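Local coordinates for protein glutathione S-transferase (Pseudomonas fluorescens, PDB 3M3M) that binds glutathione and probably catalyses its conjugation to electrophilic substrates, as glutathione transferases do, at residues N50-I55 and L66-A71; G13-I18 and K54-E59; K5-Y10 and Q32-L37; F98-S103 and I162-Y167. All blocks are in the same frame, centred on the assembly; numbering follows the deposited sequence.

Overall arrangement
Three of the contacts belong to the thioredoxin-like N-terminal half and one to the helical C-terminal half, and all four reach bound glutathione. Interactions 2 and 4 are buried: the first is apolar packing of helix 13-24 on a cis-proline loop, the second a helix pair around a carboxylate. Interaction 1 lies at the surface, where an amide laid over an indole face and a water join loop to strand, while interaction 3, partly buried, is held mainly by backbone bonds between parallel strands. Interactions 1 and 2 share Lys54 and Ile55, and interactions 1, 2 and 3 reach one mixed sheet. A salt bridge from Lys17 to Glu100 ties interaction 2 to interaction 4.

Interaction 1 (N50-I55 and L66-A71); sequences NPNGKI and LWESNA. With NA (sodium ion), chain C; GSH (glutathione), chain B.
Asn50 lays its amide over one face of the Trp67 indole, the two planes 16° apart, and its OD1 sits over the centre of the ring system at 3.1 Å from Trp67 CD2. Asn50 CB adds a CH-pi contact to the five-membered ring, and Pro51 CD comes obliquely to within 3.6 Å of Trp67 NE1. An alanine in place of Trp67 would probably leave most of this side of the Asn50 amide, OD1 above all, without its aromatic cover and open a gap beside Pro51.

Hydrogen bonds use the same amide to shape its own loop, a type I turn from Asn50 to Gly53. Asn50 OD1 accepts from Asn52 N at 2.8 Å, an Asx turn, while Asn50 ND2 donates to Lys54 O. A water accepts hydrogen bonds from Asn50 ND2 and Asn52 ND2 and donates one to Glu68 OE2 at 2.9 Å, bridging the segments.

The ligand joins them again. Ile55 pairs through its N and O with glutathione O2 and N2, and Lys54 NZ holds the glycyl carboxylate. At the other end Glu68 OE1 takes glutathione N1 at 2.7 Å and also binds sodium, while Ser69 N and OG hold the second carboxylate. That carboxylate lies at the N-terminal end of helix 69-77, whose dipole would probably favour it; strand 65-67, on the sheet edge, leads into this helix, and helix 87-117 packs against Glu68 and Asn70.

Interaction 2 (G13-I18 and K54-E59); sequences GNCYKI and KIPVLE. With GSH (glutathione), chain B.
Pro56 turns its ring toward helix 13-18, and each of its ring methylenes meets a different part of the helix. CB lies against the sulfur of Cys15, with Pro56 CB 3.7 Å from Cys15 SG. CG rests on the helix backbone, Pro56 CG being 3.6 Å from Asn14 O. CG also meets Ile18, whose side chain crosses the proline at about a right angle with CG1 foremost. CD meets the base of the Asn14 side chain, Pro56 CD lying 3.7 Å from Asn14 CB, and also approaches the glutathione carboxylate, at 3.6 Å from its O11.

Cys15 SG touches both residues of the loop. With SG anti to the carbonyl carbon (chi1 -66°), the sulfur reaches Ile55 as well as the proline, lying 3.8 Å from Ile55 CB and about as far from CG1 and CD1. Ile55 in turn has CG1 in the crowded position between its backbone N and carbonyl carbon (chi1 47°), where Ile55 CG1 is 3.3 Å from glutathione O2; one methylene is thus packed between ligand and cysteine. Ile18 also touches Ile72 and Leu73 of helix 69-77 and Val6 of strand 4-8.

A cis peptide bond precedes Pro56, the cis-proline that marks thioredoxin-like folds and sets the Ile55 backbone against the ligand. The side-chain contacts between helix and loop are apolar and buried, so they would be expected to rest on close fit, and the polar backbone of Ile55 is left to pair with glutathione.

Interaction 3 (K5-Y10 and Q32-L37); sequences KVYGDY and QAVDIL. With GSH (glutathione), chain B.
A water between Asp9 and Val34 is gripped three times: it donates to Asp9 OD2 at 2.6 Å and to Val34 O at 2.9 Å, and accepts from Ile36 N. The other oxygen of Asp9 takes the backbone N of Arg11, so both carboxylate oxygens have a partner, one of them through the water to the neighbouring segment.

Upstream, the backbones run parallel, Tyr7 beside Gln32 and Gly8 beside Ala33. Gln32 N donates to Val6 O at 2.8 Å, Gly8 N to Gln32 O, and Val34 N to Gly8 O at 2.8 Å.

On one face of the sheet Tyr7 and Gln32 lie together, Tyr7 CD1 3.7 Å from Gln32 CG, while Val34 CG2 approaches the tyrosine ring at its edge. The extended chain of Lys5 runs beside Gln32 and brings Lys5 NZ to Tyr7 OH at 3.1 Å; the hydroxyl also bonds to Glu59. An alanine at Tyr7 would probably leave Lys5 NZ and Glu59 without this shared partner and take away the ring that lies against Gln32 CG.

Strand 4-8, helix 13-24 and strand 29-33 form the beta-alpha-beta crossover that opens the thioredoxin-like fold, and Ile36 beyond it lines the glutathione pocket.

Interaction 4 (F98-S103 and I162-Y167); sequences FFEQYS and IALYAY. With GSH (glutathione), chain B.
Helices 98-103 and 162-167 run in roughly the same direction, 35° apart with their axes 9.7 Å from each other, and come closest in backbone at Glu100 and Leu164. The first widens into a pi-type turn at residues 100-103. The Glu100 side chain starts toward the partner helix, CG anti to the backbone N (chi1 180°), and there it slides past Leu164 in the opposite direction, Glu100 CG lying 3.5 Å from Leu164 CD2. The same methyl meets the edge of the Phe99 ring, 4.0 Å from Phe99 CE2, the two side chains crossing at about a right angle. The same Glu100 CG also lies 3.7 Å from Ala163 O.

Both helices belong to the all-helical C-terminal domain of the glutathione transferase fold, and their contact lies where that domain meets the thioredoxin-like one. The Glu100 carboxylate, although buried, is matched from the N-terminal side: OE2 forms a salt bridge with Lys17 and OE1 accepts from Asn70, which would probably keep the group ionised. OE2 also lies near the plane of the Tyr167 ring, at its edge, in a looser approach.

Tyr167 carries the contact on to the ligand. Its CG is anti to the carbonyl carbon (chi1 -80°), and beyond the ring Tyr167 OH stands 3.3 Å from glutathione SG2. Gln101, one residue on from Glu100, lines the pocket near the amino end of glutathione.

Interaction 1 (N50-I55 and L66-A71)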
# COMPACT_ATOMS: atom_id res chain seq x y z
N ASN A 50 3.84 12.87 12.88
CA ASN A 50 4.43 11.52 12.89
C ASN A 50 5.91 11.66 13.20
O ASN A 50 6.70 12.05 12.38
CB ASN A 50 4.24 10.77 11.50
CG ASN A 50 4.90 9.40 11.52
OD1 ASN A 50 5.44 9.02 12.55
ND2 ASN A 50 4.91 8.69 10.34
N PRO A 51 6.32 11.28 14.42
CA PRO A 51 7.72 11.38 14.85
C PRO A 51 8.62 10.49 14.05
O PRO A 51 9.84 10.70 13.99
CB PRO A 51 7.69 11.01 16.36
CG PRO A 51 6.43 10.24 16.47
CD PRO A 51 5.43 10.76 15.44
N ASN A 52 8.03 9.50 13.35
CA ASN A 52 8.84 8.63 12.52
C ASN A 52 9.12 9.31 11.16
O ASN A 52 9.95 8.80 10.41
CB ASN A 52 8.11 7.27 12.31
CG ASN A 52 9.02 6.19 11.77
OD1 ASN A 52 10.13 6.03 12.24
ND2 ASN A 52 8.51 5.35 10.81
N GLY A 53 8.50 10.47 10.87
CA GLY A 53 8.94 11.25 9.69
C GLY A 53 8.47 10.65 8.35
O GLY A 53 9.13 10.85 7.33
N LYS A 54 7.35 9.94 8.38
CA LYS A 54 6.80 9.32 7.13
C LYS A 54 5.38 9.68 6.83
O LYS A 54 4.57 9.92 7.75
CB LYS A 54 6.87 7.78 7.22
CG LYS A 54 8.45 7.32 7.21
CD LYS A 54 8.58 5.84 7.21
CE LYS A 54 10.08 5.41 7.49
NZ LYS A 54 11.18 6.12 6.82
N ILE A 55 5.03 9.63 5.55
CA ILE A 55 3.63 9.71 5.12
C ILE A 55 3.24 8.23 4.76
O ILE A 55 4.08 7.41 4.40
CB ILE A 55 3.45 10.64 3.90
CG1 ILE A 55 4.50 10.32 2.85
CG2 ILE A 55 3.47 12.11 4.51
CD1 ILE A 55 4.41 11.23 1.62
N LEU A 66 -2.86 9.60 13.28
CA LEU A 66 -2.56 8.16 13.27
C LEU A 66 -1.59 7.99 12.08
O LEU A 66 -1.79 8.58 11.00
CB LEU A 66 -3.84 7.35 12.99
CG LEU A 66 -4.98 7.65 14.03
CD1 LEU A 66 -6.25 7.02 13.51
CD2 LEU A 66 -4.57 7.06 15.35
N TRP A 67 -0.56 7.19 12.28
CA TRP A 67 0.35 6.94 11.21
C TRP A 67 0.57 5.39 11.09
O TRP A 67 -0.04 4.64 11.88
CB TRP A 67 1.68 7.73 11.41
CG TRP A 67 2.23 7.77 12.82
CD1 TRP A 67 1.95 8.70 13.83
CD2 TRP A 67 3.28 6.94 13.35
NE1 TRP A 67 2.73 8.43 14.95
CE2 TRP A 67 3.53 7.36 14.68
CE3 TRP A 67 4.07 5.90 12.80
CZ2 TRP A 67 4.51 6.77 15.48
CZ3 TRP A 67 5.02 5.26 13.62
CH2 TRP A 67 5.19 5.68 14.95
N GLU A 68 1.38 5.01 10.10
CA GLU A 68 1.49 3.69 9.51
C GLU A 68 0.26 3.41 8.63
O GLU A 68 -0.76 3.24 9.09
CB GLU A 68 1.70 2.61 10.56
CG GLU A 68 3.08 2.66 11.19
CD GLU A 68 4.21 2.40 10.24
OE1 GLU A 68 4.08 1.55 9.41
OE2 GLU A 68 5.21 3.01 10.45
N SER A 69 0.49 3.34 7.34
CA SER A 69 -0.58 3.12 6.38
C SER A 69 -1.38 1.90 6.73
O SER A 69 -2.60 1.96 6.63
CB SER A 69 0.00 2.94 4.93
OG SER A 69 0.87 1.81 4.82
N ASN A 70 -0.73 0.82 7.14
CA ASN A 70 -1.54 -0.39 7.41
C ASN A 70 -2.37 -0.27 8.71
O ASN A 70 -3.44 -0.89 8.80
CB ASN A 70 -0.70 -1.65 7.44
CG ASN A 70 -0.22 -2.07 6.05
OD1 ASN A 70 -0.60 -1.51 5.04
ND2 ASN A 70 0.69 -3.03 6.02
N ALA A 71 -1.90 0.58 9.66
CA ALA A 71 -2.74 0.79 10.90
C ALA A 71 -3.90 1.72 10.55
O ALA A 71 -5.01 1.47 10.96
CB ALA A 71 -1.87 1.45 12.01
NA NA C . 2.12 0.32 7.68
N1 GSH B . 5.75 1.70 7.32
CA1 GSH B . 5.26 3.02 6.77
C1 GSH B . 3.81 2.94 6.27
O11 GSH B . 3.09 3.97 6.41
O12 GSH B . 3.44 1.88 5.70
CB1 GSH B . 6.24 3.38 5.61
CG1 GSH B . 5.77 4.69 5.05
CD1 GSH B . 6.85 5.31 4.15
OE1 GSH B . 8.06 4.66 3.92
N2 GSH B . 6.65 6.52 3.55
CA2 GSH B . 7.67 7.10 2.68
C2 GSH B . 8.18 8.29 3.37
O2 GSH B . 7.30 9.05 4.02
CB2 GSH B . 6.96 7.48 1.36
SG2 GSH B . 6.31 5.95 0.48
N3 GSH B . 9.47 8.58 3.35
CA3 GSH B . 9.90 9.83 3.99
C3 GSH B . 11.21 9.70 4.75
O31 GSH B . 11.90 10.73 5.02
O32 GSH B . 11.56 8.58 5.15
O HOH W 1 5.50 5.76 9.71

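Interaction 2 (G13-I18 and K54-E59)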
# COMPACT_ATOMS: atom_id res chain seq x y z
N GLY A 13 2.86 4.50 -2.84
CA GLY A 13 1.99 3.36 -2.70
C GLY A 13 1.39 3.35 -1.30
O GLY A 13 0.21 3.01 -1.15
N ASN A 14 2.19 3.67 -0.27
CA ASN A 14 1.64 3.67 1.10
C ASN A 14 0.50 4.67 1.28
O ASN A 14 -0.48 4.40 1.98
CB ASN A 14 2.75 3.92 2.12
CG ASN A 14 3.75 2.77 2.12
OD1 ASN A 14 4.99 3.00 1.95
ND2 ASN A 14 3.23 1.54 2.31
N CYS A 15 0.58 5.81 0.58
CA CYS A 15 -0.49 6.81 0.63
C CYS A 15 -1.69 6.43 -0.27
O CYS A 15 -2.86 6.72 0.09
CB CYS A 15 0.09 8.17 0.15
SG CYS A 15 1.35 8.80 1.30
N TYR A 16 -1.41 5.81 -1.44
CA TYR A 16 -2.48 5.30 -2.27
C TYR A 16 -3.42 4.33 -1.52
O TYR A 16 -4.66 4.34 -1.68
CB TYR A 16 -1.88 4.59 -3.50
CG TYR A 16 -2.95 3.96 -4.40
CD1 TYR A 16 -4.21 4.62 -4.66
CD2 TYR A 16 -2.69 2.69 -4.94
CE1 TYR A 16 -5.19 3.97 -5.50
CE2 TYR A 16 -3.66 2.03 -5.77
CZ TYR A 16 -4.88 2.73 -6.06
OH TYR A 16 -5.84 2.07 -6.83
N LYS A 17 -2.86 3.47 -0.63
CA LYS A 17 -3.71 2.63 0.19
C LYS A 17 -4.80 3.42 0.88
O LYS A 17 -5.95 2.93 0.92
CB LYS A 17 -2.89 2.00 1.37
CG LYS A 17 -1.82 1.02 0.92
CD LYS A 17 -0.86 0.76 2.07
CE LYS A 17 0.28 -0.13 1.59
NZ LYS A 17 1.28 -0.43 2.71
N ILE A 18 -4.48 4.62 1.39
CA ILE A 18 -5.44 5.42 2.16
C ILE A 18 -6.43 6.15 1.21
O ILE A 18 -7.65 6.18 1.48
CB ILE A 18 -4.70 6.40 3.05
CG1 ILE A 18 -3.59 5.65 3.89
CG2 ILE A 18 -5.69 7.07 3.99
CD1 ILE A 18 -4.06 4.32 4.55
N LYS A 54 7.35 9.94 8.38
CA LYS A 54 6.80 9.32 7.13
C LYS A 54 5.38 9.68 6.83
O LYS A 54 4.57 9.92 7.75
CB LYS A 54 6.87 7.78 7.22
CG LYS A 54 8.45 7.32 7.21
CD LYS A 54 8.58 5.84 7.21
CE LYS A 54 10.08 5.41 7.49
NZ LYS A 54 11.18 6.12 6.82
N ILE A 55 5.03 9.63 5.55
CA ILE A 55 3.63 9.71 5.12
C ILE A 55 3.24 8.23 4.76
O ILE A 55 4.08 7.41 4.40
CB ILE A 55 3.45 10.64 3.90
CG1 ILE A 55 4.50 10.32 2.85
CG2 ILE A 55 3.47 12.11 4.51
CD1 ILE A 55 4.41 11.23 1.62
N PRO A 56 1.95 7.90 4.89
CA PRO A 56 0.81 8.81 5.17
C PRO A 56 0.62 9.02 6.69
O PRO A 56 1.10 8.22 7.55
CB PRO A 56 -0.36 8.06 4.55
CG PRO A 56 0.03 6.58 4.84
CD PRO A 56 1.52 6.57 4.42
N VAL A 57 -0.03 10.15 7.00
CA VAL A 57 -0.60 10.44 8.31
C VAL A 57 -2.08 10.75 8.11
O VAL A 57 -2.45 11.42 7.13
CB VAL A 57 0.07 11.68 8.88
CG1 VAL A 57 -0.60 11.96 10.33
CG2 VAL A 57 1.58 11.41 9.08
N LEU A 58 -2.93 10.25 9.01
CA LEU A 58 -4.38 10.54 8.98
C LEU A 58 -4.62 11.38 10.22
O LEU A 58 -4.32 10.98 11.35
CB LEU A 58 -5.22 9.27 9.05
CG LEU A 58 -6.74 9.53 9.15
CD1 LEU A 58 -7.18 10.09 7.84
CD2 LEU A 58 -7.55 8.26 9.38
N GLU A 59 -5.14 12.59 9.99
CA GLU A 59 -5.44 13.47 11.11
C GLU A 59 -6.96 13.58 11.27
O GLU A 59 -7.68 13.81 10.30
CB GLU A 59 -4.85 14.87 10.84
CG GLU A 59 -5.27 15.90 11.94
CD GLU A 59 -4.68 17.27 11.57
OE1 GLU A 59 -3.50 17.36 11.39
OE2 GLU A 59 -5.42 18.26 11.48
N1 GSH B . 5.75 1.70 7.32
CA1 GSH B . 5.26 3.02 6.77
C1 GSH B . 3.81 2.94 6.27
O11 GSH B . 3.09 3.97 6.41
O12 GSH B . 3.44 1.88 5.70
CB1 GSH B . 6.24 3.38 5.61
CG1 GSH B . 5.77 4.69 5.05
CD1 GSH B . 6.85 5.31 4.15
OE1 GSH B . 8.06 4.66 3.92
N2 GSH B . 6.65 6.52 3.55
CA2 GSH B . 7.67 7.10 2.68
C2 GSH B . 8.18 8.29 3.37
O2 GSH B . 7.30 9.05 4.02
CB2 GSH B . 6.96 7.48 1.36
SG2 GSH B . 6.31 5.95 0.48
N3 GSH B . 9.47 8.58 3.35
CA3 GSH B . 9.90 9.83 3.99
C3 GSH B . 11.21 9.70 4.75
O31 GSH B . 11.90 10.73 5.02
O32 GSH B . 11.56 8.58 5.15

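Interaction 3 (K5-Y10 and Q32-L37)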
# COMPACT_ATOMS: atom_id res chain seq x y z
N LYS A 5 -8.23 14.26 7.36
CA LYS A 5 -7.25 14.96 6.58
C LYS A 5 -6.06 13.99 6.43
O LYS A 5 -5.63 13.44 7.44
CB LYS A 5 -6.79 16.25 7.29
CG LYS A 5 -5.70 17.01 6.52
CD LYS A 5 -5.43 18.36 7.25
CE LYS A 5 -4.40 19.19 6.51
NZ LYS A 5 -4.11 20.47 7.32
N VAL A 6 -5.64 13.77 5.19
CA VAL A 6 -4.47 12.87 4.93
C VAL A 6 -3.34 13.73 4.53
O VAL A 6 -3.47 14.56 3.62
CB VAL A 6 -4.80 11.90 3.73
CG1 VAL A 6 -3.55 11.03 3.42
CG2 VAL A 6 -6.11 11.02 4.01
N TYR A 7 -2.19 13.52 5.17
CA TYR A 7 -0.97 14.06 4.68
C TYR A 7 -0.31 13.00 3.82
O TYR A 7 -0.03 11.89 4.31
CB TYR A 7 -0.06 14.37 5.88
CG TYR A 7 -0.63 15.49 6.70
CD1 TYR A 7 -0.21 16.83 6.52
CD2 TYR A 7 -1.58 15.21 7.71
CE1 TYR A 7 -0.78 17.88 7.23
CE2 TYR A 7 -2.16 16.28 8.47
CZ TYR A 7 -1.74 17.58 8.22
OH TYR A 7 -2.29 18.63 9.00
N GLY A 8 -0.01 13.31 2.55
CA GLY A 8 0.38 12.22 1.66
C GLY A 8 0.94 12.71 0.34
O GLY A 8 0.94 13.94 0.06
N ASP A 9 1.38 11.75 -0.48
CA ASP A 9 1.83 11.96 -1.85
C ASP A 9 1.07 10.92 -2.65
O ASP A 9 1.20 9.74 -2.43
CB ASP A 9 3.31 11.79 -1.89
CG ASP A 9 3.93 11.84 -3.36
OD1 ASP A 9 3.20 11.87 -4.37
OD2 ASP A 9 5.22 11.94 -3.39
N TYR A 10 0.24 11.33 -3.62
CA TYR A 10 -0.49 10.29 -4.36
C TYR A 10 0.38 9.27 -5.05
O TYR A 10 -0.09 8.13 -5.25
CB TYR A 10 -1.40 10.92 -5.45
CG TYR A 10 -2.56 11.69 -4.90
CD1 TYR A 10 -3.54 11.04 -4.14
CD2 TYR A 10 -2.66 13.10 -5.10
CE1 TYR A 10 -4.66 11.77 -3.65
CE2 TYR A 10 -3.77 13.83 -4.59
CZ TYR A 10 -4.74 13.15 -3.86
OH TYR A 10 -5.86 13.86 -3.40
N GLN A 32 -3.61 16.81 2.03
CA GLN A 32 -2.52 17.79 2.08
C GLN A 32 -1.30 17.17 1.41
O GLN A 32 -0.76 16.20 1.95
CB GLN A 32 -2.26 18.20 3.52
CG GLN A 32 -0.99 19.05 3.71
CD GLN A 32 -1.06 20.37 2.98
OE1 GLN A 32 -1.91 21.19 3.31
NE2 GLN A 32 -0.19 20.58 1.93
N ALA A 33 -0.89 17.65 0.22
CA ALA A 33 0.28 17.12 -0.50
C ALA A 33 1.51 17.35 0.34
O ALA A 33 1.66 18.43 0.91
CB ALA A 33 0.44 17.88 -1.87
N VAL A 34 2.38 16.35 0.46
CA VAL A 34 3.67 16.43 1.18
C VAL A 34 4.74 16.07 0.13
O VAL A 34 4.59 15.04 -0.57
CB VAL A 34 3.66 15.39 2.29
CG1 VAL A 34 5.04 15.27 2.98
CG2 VAL A 34 2.58 15.74 3.32
N ASP A 35 5.79 16.90 0.05
CA ASP A 35 6.89 16.72 -0.86
C ASP A 35 8.08 16.22 -0.03
O ASP A 35 8.71 17.00 0.67
CB ASP A 35 7.20 18.06 -1.55
CG ASP A 35 8.25 17.90 -2.61
OD1 ASP A 35 9.02 16.89 -2.59
OD2 ASP A 35 8.19 18.75 -3.55
N ILE A 36 8.41 14.92 -0.15
CA ILE A 36 9.44 14.36 0.73
C ILE A 36 10.79 14.89 0.22
O ILE A 36 11.61 15.30 1.04
CB ILE A 36 9.46 12.83 0.60
CG1 ILE A 36 8.23 12.24 1.31
CG2 ILE A 36 10.83 12.32 1.16
CD1 ILE A 36 7.98 10.81 0.86
N LEU A 37 11.02 14.94 -1.11
CA LEU A 37 12.36 15.47 -1.60
C LEU A 37 12.55 16.93 -1.18
O LEU A 37 13.68 17.38 -0.83
CB LEU A 37 12.51 15.34 -3.12
CG LEU A 37 13.87 15.72 -3.68
CD1 LEU A 37 15.03 14.83 -3.20
CD2 LEU A 37 13.72 15.56 -5.14
N1 GSH B . 5.75 1.70 7.32
CA1 GSH B . 5.26 3.02 6.77
C1 GSH B . 3.81 2.94 6.27
O11 GSH B . 3.09 3.97 6.41
O12 GSH B . 3.44 1.88 5.70
CB1 GSH B . 6.24 3.38 5.61
CG1 GSH B . 5.77 4.69 5.05
CD1 GSH B . 6.85 5.31 4.15
OE1 GSH B . 8.06 4.66 3.92
N2 GSH B . 6.65 6.52 3.55
CA2 GSH B . 7.67 7.10 2.68
C2 GSH B . 8.18 8.29 3.37
O2 GSH B . 7.30 9.05 4.02
CB2 GSH B . 6.96 7.48 1.36
SG2 GSH B . 6.31 5.95 0.48
N3 GSH B . 9.47 8.58 3.35
CA3 GSH B . 9.90 9.83 3.99
C3 GSH B . 11.21 9.70 4.75
O31 GSH B . 11.90 10.73 5.02
O32 GSH B . 11.56 8.58 5.15
O HOH W 2 6.63 13.40 -1.74

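Interaction 4 (F98-S103 and I162-Y167)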
# COMPACT_ATOMS: atom_id res chain seq x y z
N PHE A 98 1.50 -7.56 7.72
CA PHE A 98 2.87 -7.53 8.24
C PHE A 98 3.78 -8.09 7.16
O PHE A 98 4.91 -7.61 7.00
CB PHE A 98 2.89 -8.33 9.56
CG PHE A 98 2.24 -7.58 10.67
CD1 PHE A 98 2.83 -6.40 11.10
CD2 PHE A 98 1.06 -8.03 11.29
CE1 PHE A 98 2.25 -5.64 12.14
CE2 PHE A 98 0.46 -7.33 12.30
CZ PHE A 98 1.06 -6.11 12.73
N PHE A 99 3.35 -9.17 6.47
CA PHE A 99 4.14 -9.69 5.36
C PHE A 99 4.40 -8.60 4.32
O PHE A 99 5.50 -8.46 3.80
CB PHE A 99 3.33 -10.84 4.67
CG PHE A 99 3.77 -11.19 3.23
CD1 PHE A 99 4.76 -12.14 2.96
CD2 PHE A 99 3.08 -10.54 2.12
CE1 PHE A 99 5.13 -12.44 1.57
CE2 PHE A 99 3.40 -10.90 0.80
CZ PHE A 99 4.39 -11.81 0.53
N GLU A 100 3.38 -7.77 4.09
CA GLU A 100 3.60 -6.68 3.08
C GLU A 100 4.68 -5.65 3.53
O GLU A 100 5.61 -5.27 2.69
CB GLU A 100 2.29 -5.92 2.81
CG GLU A 100 2.47 -4.78 1.78
CD GLU A 100 2.63 -3.37 2.42
OE1 GLU A 100 2.23 -3.18 3.58
OE2 GLU A 100 3.02 -2.44 1.72
N GLN A 101 4.69 -5.31 4.83
CA GLN A 101 5.64 -4.34 5.34
C GLN A 101 7.09 -4.98 5.46
O GLN A 101 8.08 -4.24 5.29
CB GLN A 101 5.15 -3.84 6.73
CG GLN A 101 3.97 -2.87 6.58
CD GLN A 101 4.41 -1.52 5.95
OE1 GLN A 101 3.88 -1.08 4.84
NE2 GLN A 101 5.33 -0.86 6.59
N TYR A 102 7.19 -6.31 5.66
CA TYR A 102 8.51 -6.91 5.99
C TYR A 102 9.15 -7.55 4.73
O TYR A 102 10.36 -7.40 4.47
CB TYR A 102 8.34 -7.98 7.10
CG TYR A 102 9.71 -8.35 7.62
CD1 TYR A 102 10.29 -7.55 8.60
CD2 TYR A 102 10.44 -9.42 7.07
CE1 TYR A 102 11.59 -7.78 9.09
CE2 TYR A 102 11.75 -9.67 7.57
CZ TYR A 102 12.28 -8.84 8.59
OH TYR A 102 13.60 -9.05 9.04
N SER A 103 8.33 -8.20 3.92
CA SER A 103 8.79 -9.07 2.85
C SER A 103 8.55 -8.55 1.44
O SER A 103 9.02 -9.16 0.51
CB SER A 103 8.09 -10.46 3.00
OG SER A 103 8.65 -11.12 4.18
N ILE A 162 -5.91 -4.57 -0.30
CA ILE A 162 -5.64 -3.14 -0.50
C ILE A 162 -4.12 -2.88 -0.18
O ILE A 162 -3.37 -2.23 -0.98
CB ILE A 162 -6.49 -2.29 0.35
CG1 ILE A 162 -7.99 -2.40 -0.13
CG2 ILE A 162 -5.99 -0.80 0.28
CD1 ILE A 162 -8.98 -1.84 0.88
N ALA A 163 -3.66 -3.40 0.95
CA ALA A 163 -2.24 -3.19 1.34
C ALA A 163 -1.27 -3.69 0.24
O ALA A 163 -0.23 -3.05 -0.08
CB ALA A 163 -2.00 -3.90 2.70
N LEU A 164 -1.52 -4.90 -0.29
CA LEU A 164 -0.62 -5.49 -1.30
C LEU A 164 -0.87 -4.96 -2.73
O LEU A 164 0.08 -4.97 -3.56
CB LEU A 164 -0.65 -7.03 -1.25
CG LEU A 164 0.18 -7.49 -0.01
CD1 LEU A 164 -0.20 -8.75 0.52
CD2 LEU A 164 1.65 -7.49 -0.35
N TYR A 165 -2.09 -4.47 -3.04
CA TYR A 165 -2.35 -3.98 -4.39
C TYR A 165 -1.59 -2.70 -4.63
O TYR A 165 -1.16 -2.46 -5.77
CB TYR A 165 -3.84 -3.70 -4.52
CG TYR A 165 -4.24 -3.17 -5.88
CD1 TYR A 165 -4.42 -4.09 -6.99
CD2 TYR A 165 -4.40 -1.81 -6.08
CE1 TYR A 165 -4.74 -3.60 -8.25
CE2 TYR A 165 -4.70 -1.31 -7.40
CZ TYR A 165 -4.84 -2.22 -8.42
OH TYR A 165 -5.14 -1.70 -9.70
N ALA A 166 -1.42 -1.89 -3.56
CA ALA A 166 -0.92 -0.52 -3.77
C ALA A 166 0.42 -0.52 -4.52
O ALA A 166 0.54 0.24 -5.50
CB ALA A 166 -0.81 0.26 -2.40
N TYR A 167 1.43 -1.29 -4.09
CA TYR A 167 2.61 -1.31 -4.86
C TYR A 167 2.60 -2.45 -5.90
O TYR A 167 3.33 -2.33 -6.89
CB TYR A 167 3.85 -1.54 -3.93
CG TYR A 167 4.22 -0.20 -3.27
CD1 TYR A 167 4.89 0.79 -4.02
CD2 TYR A 167 3.99 -0.03 -1.91
CE1 TYR A 167 5.26 2.04 -3.38
CE2 TYR A 167 4.40 1.17 -1.26
CZ TYR A 167 5.04 2.17 -1.99
OH TYR A 167 5.36 3.41 -1.32
N1 GSH B . 5.75 1.70 7.32
CA1 GSH B . 5.26 3.02 6.77
C1 GSH B . 3.81 2.94 6.27
O11 GSH B . 3.09 3.97 6.41
O12 GSH B . 3.44 1.88 5.70
CB1 GSH B . 6.24 3.38 5.61
CG1 GSH B . 5.77 4.69 5.05
CD1 GSH B . 6.85 5.31 4.15
OE1 GSH B . 8.06 4.66 3.92
N2 GSH B . 6.65 6.52 3.55
CA2 GSH B . 7.67 7.10 2.68
C2 GSH B . 8.18 8.29 3.37
O2 GSH B . 7.30 9.05 4.02
CB2 GSH B . 6.96 7.48 1.36
SG2 GSH B . 6.31 5.95 0.48
N3 GSH B . 9.47 8.58 3.35
CA3 GSH B . 9.90 9.83 3.99
C3 GSH B . 11.21 9.70 4.75
O31 GSH B . 11.90 10.73 5.02
O32 GSH B . 11.56 8.58 5.15